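Local coordinates for vacuolar-sorting protein BRO1 (Saccharomyces cerevisiae, PDB 1ZB1) that acts as an adapter in multivesicular-body sorting, recruiting the DOA4 deubiquitinase to endosomes so that cargo is deubiquitinated before entering intralumenal vesicles, at residues A[205-213]-A[259-269]. Sequence-based numbering, arbitrary orientation.
Sequences SKQYTLISK and SAYYHGLHLEE
Ser-259 and Ser-212 exchange hydroxyl-to-carbonyl hydrogen bonds: Ser-259 OG donates to Ser-212 O at 2.8 Å, and Ser-212 OG returns the bond to Ser-259 O at 2.9 Å. Both hydroxyls lie anti to their own backbone N (chi1 -179° and 177°), which carries them across to the facing helix. Ser-259 O also accepts the helical N-H of His-263, from the opposite face of its carbonyl plane. Serine suits both places, being small enough for a close approach and able to bond a carbonyl of the facing helix.

One turn on, Tyr-262 lays a ring face against Ile-211, whose beta branch puts the CG2 methyl 3.5 Å from the ring centroid in a CH-pi contact. The edge of the same ring meets Tyr-208 CD2 through Tyr-262 CD1 at 3.8 Å; flat tyrosine rings can thus take aliphatic groups on a face and each other at an edge. Leu-265 CB lies over one face of the Tyr-208 ring, toward its rim, in a CH-pi contact 3.9 Å from the centroid, and Lys-206 O lies over the rim of the opposite face. At the exposed end, Glu-269 brings OE2 to 3.6 Å from Tyr-208 CE1, while its OE1 takes a 2.6 Å hydrogen bond from a water that also bonds weakly to Lys-206 O. An acidic residue suits this rim, with Lys-206 NZ 4.6 Å from Glu-269 OE2, beyond a salt bridge.

The contact joins the start of helix 208-230 to the C-terminal part of helix 242-269, antiparallel neighbours in the helical Bro1 domain. Helices 275-290 and 303-322 also pack on helix 242-269, Phe-279 edge-to-face with His-263 and Phe-306 with Tyr-261.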
loop_
_atom_site.group_PDB
_atom_site.type_symbol
_atom_site.label_atom_id
_atom_site.label_comp_id
_atom_site.label_asym_id
_atom_site.label_seq_id
_atom_site.Cartn_x
_atom_site.Cartn_y
_atom_site.Cartn_z
ATOM N N SER A 205 16.357 0.984 -20.188
ATOM C CA SER A 205 16.887 2.254 -19.701
ATOM C C SER A 205 17.224 3.215 -20.836
ATOM O O SER A 205 17.672 4.335 -20.590
ATOM C CB SER A 205 18.138 2.020 -18.853
ATOM O OG SER A 205 19.219 1.567 -19.648
ATOM N N LYS A 206 17.004 2.773 -22.072
ATOM C CA LYS A 206 17.290 3.587 -23.254
ATOM C C LYS A 206 15.986 4.075 -23.894
ATOM O O LYS A 206 15.997 4.948 -24.764
ATOM C CB LYS A 206 18.100 2.758 -24.257
ATOM C CG LYS A 206 19.137 3.529 -25.066
ATOM C CD LYS A 206 18.507 4.464 -26.089
ATOM C CE LYS A 206 19.542 4.952 -27.097
ATOM N NZ LYS A 206 20.697 5.635 -26.448
ATOM N N GLN A 207 14.864 3.504 -23.459
ATOM C CA GLN A 207 13.550 3.883 -23.976
ATOM C C GLN A 207 13.078 5.160 -23.293
ATOM O O GLN A 207 12.103 5.157 -22.535
ATOM C CB GLN A 207 12.532 2.768 -23.727
ATOM C CG GLN A 207 12.667 1.565 -24.647
ATOM C CD GLN A 207 11.573 0.541 -24.409
ATOM O OE1 GLN A 207 11.544 -0.128 -23.375
ATOM N NE2 GLN A 207 10.656 0.423 -25.363
ATOM N N TYR A 208 13.781 6.248 -23.581
ATOM C CA TYR A 208 13.496 7.553 -23.004
ATOM C C TYR A 208 12.017 7.874 -22.864
ATOM O O TYR A 208 11.554 8.233 -21.782
ATOM C CB TYR A 208 14.198 8.629 -23.834
ATOM C CG TYR A 208 15.701 8.445 -23.877
ATOM C CD1 TYR A 208 16.468 9.005 -24.900
ATOM C CD2 TYR A 208 16.355 7.702 -22.894
ATOM C CE1 TYR A 208 17.851 8.823 -24.941
ATOM C CE2 TYR A 208 17.731 7.519 -22.924
ATOM C CZ TYR A 208 18.471 8.078 -23.950
ATOM O OH TYR A 208 19.830 7.880 -23.981
ATOM N N THR A 209 11.278 7.736 -23.954
ATOM C CA THR A 209 9.853 8.022 -23.944
ATOM C C THR A 209 9.099 7.208 -22.880
ATOM O O THR A 209 8.260 7.745 -22.156
ATOM C CB THR A 209 9.248 7.752 -25.342
ATOM O OG1 THR A 209 7.838 8.002 -25.316
ATOM C CG2 THR A 209 9.511 6.313 -25.768
ATOM N N LEU A 210 9.415 5.921 -22.775
ATOM C CA LEU A 210 8.756 5.039 -21.810
ATOM C C LEU A 210 9.009 5.497 -20.371
ATOM O O LEU A 210 8.068 5.733 -19.606
ATOM C CB LEU A 210 9.271 3.606 -21.970
ATOM C CG LEU A 210 8.341 2.407 -21.725
ATOM C CD1 LEU A 210 9.195 1.217 -21.317
ATOM C CD2 LEU A 210 7.315 2.704 -20.654
ATOM N N ILE A 211 10.283 5.608 -20.007
ATOM C CA ILE A 211 10.666 6.031 -18.664
ATOM C C ILE A 211 9.974 7.340 -18.305
ATOM O O ILE A 211 9.446 7.489 -17.203
ATOM C CB ILE A 211 12.206 6.196 -18.548
ATOM C CG1 ILE A 211 12.884 4.822 -18.574
ATOM C CG2 ILE A 211 12.572 6.889 -17.239
ATOM C CD1 ILE A 211 12.648 4.038 -19.826
ATOM N N SER A 212 9.960 8.278 -19.248
ATOM C CA SER A 212 9.322 9.571 -19.034
ATOM C C SER A 212 7.844 9.443 -18.651
ATOM O O SER A 212 7.385 10.065 -17.689
ATOM C CB SER A 212 9.448 10.430 -20.293
ATOM O OG SER A 212 8.772 11.660 -20.127
ATOM N N LYS A 213 7.106 8.638 -19.410
ATOM C CA LYS A 213 5.679 8.439 -19.156
ATOM C C LYS A 213 5.426 7.750 -17.816
ATOM O O LYS A 213 4.528 8.143 -17.072
ATOM C CB LYS A 213 5.058 7.612 -20.291
ATOM C CG LYS A 213 5.358 8.179 -21.670
ATOM C CD LYS A 213 4.826 7.307 -22.798
ATOM C CE LYS A 213 3.337 7.505 -23.003
ATOM N NZ LYS A 213 2.898 6.908 -24.294
ATOM N N SER A 259 10.856 12.811 -15.163
ATOM C CA SER A 259 10.000 12.696 -16.338
ATOM C C SER A 259 10.398 13.708 -17.414
ATOM O O SER A 259 10.523 13.364 -18.592
ATOM C CB SER A 259 8.542 12.924 -15.939
ATOM O OG SER A 259 7.693 12.790 -17.058
ATOM N N ALA A 260 10.584 14.958 -17.003
ATOM C CA ALA A 260 10.971 16.025 -17.920
ATOM C C ALA A 260 12.347 15.741 -18.513
ATOM O O ALA A 260 12.579 15.966 -19.699
ATOM C CB ALA A 260 10.978 17.364 -17.189
ATOM N N TYR A 261 13.258 15.252 -17.679
ATOM C CA TYR A 261 14.606 14.926 -18.121
ATOM C C TYR A 261 14.574 13.916 -19.267
ATOM O O TYR A 261 15.133 14.159 -20.341
ATOM C CB TYR A 261 15.414 14.360 -16.949
ATOM C CG TYR A 261 16.730 13.701 -17.332
ATOM C CD1 TYR A 261 17.721 14.407 -18.021
ATOM C CD2 TYR A 261 16.991 12.379 -16.987
ATOM C CE1 TYR A 261 18.934 13.808 -18.352
ATOM C CE2 TYR A 261 18.196 11.771 -17.310
ATOM C CZ TYR A 261 19.164 12.490 -17.992
ATOM O OH TYR A 261 20.355 11.886 -18.309
ATOM N N TYR A 262 13.912 12.786 -19.047
ATOM C CA TYR A 262 13.854 11.763 -20.082
ATOM C C TYR A 262 13.124 12.215 -21.342
ATOM O O TYR A 262 13.502 11.823 -22.443
ATOM C CB TYR A 262 13.258 10.475 -19.515
ATOM C CG TYR A 262 14.293 9.675 -18.763
ATOM C CD1 TYR A 262 15.247 8.923 -19.448
ATOM C CD2 TYR A 262 14.368 9.723 -17.371
ATOM C CE1 TYR A 262 16.249 8.242 -18.769
ATOM C CE2 TYR A 262 15.366 9.050 -16.683
ATOM C CZ TYR A 262 16.302 8.312 -17.386
ATOM O OH TYR A 262 17.295 7.649 -16.711
ATOM N N HIS A 263 12.100 13.048 -21.196
ATOM C CA HIS A 263 11.388 13.537 -22.368
ATOM C C HIS A 263 12.342 14.443 -23.150
ATOM O O HIS A 263 12.260 14.548 -24.377
ATOM C CB HIS A 263 10.133 14.313 -21.961
ATOM C CG HIS A 263 9.356 14.850 -23.122
ATOM N ND1 HIS A 263 9.394 16.177 -23.496
ATOM C CD2 HIS A 263 8.538 14.234 -24.009
ATOM C CE1 HIS A 263 8.634 16.354 -24.562
ATOM N NE2 HIS A 263 8.104 15.190 -24.894
ATOM N N GLY A 264 13.249 15.089 -22.424
ATOM C CA GLY A 264 14.221 15.966 -23.053
ATOM C C GLY A 264 15.221 15.153 -23.851
ATOM O O GLY A 264 15.572 15.523 -24.970
ATOM N N LEU A 265 15.686 14.046 -23.277
ATOM C CA LEU A 265 16.637 13.181 -23.963
ATOM C C LEU A 265 16.004 12.645 -25.247
ATOM O O LEU A 265 16.698 12.338 -26.216
ATOM C CB LEU A 265 17.057 12.016 -23.065
ATOM C CG LEU A 265 17.891 12.371 -21.830
ATOM C CD1 LEU A 265 18.275 11.100 -21.097
ATOM C CD2 LEU A 265 19.141 13.136 -22.249
ATOM N N HIS A 266 14.679 12.541 -25.243
ATOM C CA HIS A 266 13.946 12.066 -26.407
ATOM C C HIS A 266 13.905 13.169 -27.461
ATOM O O HIS A 266 14.125 12.918 -28.647
ATOM C CB HIS A 266 12.525 11.660 -26.005
ATOM C CG HIS A 266 11.566 11.603 -27.152
ATOM N ND1 HIS A 266 10.597 12.562 -27.357
ATOM C CD2 HIS A 266 11.453 10.728 -28.179
ATOM C CE1 HIS A 266 9.931 12.282 -28.462
ATOM N NE2 HIS A 266 10.431 11.174 -28.981
ATOM N N LEU A 267 13.622 14.392 -27.022
ATOM C CA LEU A 267 13.559 15.533 -27.925
ATOM C C LEU A 267 14.893 15.728 -28.643
ATOM O O LEU A 267 14.925 16.087 -29.819
ATOM C CB LEU A 267 13.188 16.800 -27.152
ATOM C CG LEU A 267 11.792 16.799 -26.526
ATOM C CD1 LEU A 267 11.570 18.094 -25.764
ATOM C CD2 LEU A 267 10.747 16.636 -27.614
ATOM N N GLU A 268 15.989 15.490 -27.931
ATOM C CA GLU A 268 17.321 15.622 -28.512
ATOM C C GLU A 268 17.518 14.514 -29.535
ATOM O O GLU A 268 18.224 14.683 -30.528
ATOM C CB GLU A 268 18.398 15.503 -27.433
ATOM C CG GLU A 268 19.789 15.256 -28.000
ATOM C CD GLU A 268 20.841 15.070 -26.931
ATOM O OE1 GLU A 268 20.574 14.345 -25.950
ATOM O OE2 GLU A 268 21.941 15.640 -27.078
ATOM N N GLU A 269 16.891 13.376 -29.269
ATOM C CA GLU A 269 16.968 12.212 -30.140
ATOM C C GLU A 269 16.201 12.518 -31.427
ATOM O O GLU A 269 16.502 11.974 -32.487
ATOM C CB GLU A 269 16.360 11.003 -29.424
ATOM C CG GLU A 269 16.872 9.647 -29.878
ATOM C CD GLU A 269 16.354 8.512 -29.003
ATOM O OE1 GLU A 269 15.118 8.316 -28.945
ATOM O OE2 GLU A 269 17.182 7.822 -28.370
HETATM O O HOH W 1 14.258 6.734 -27.043
#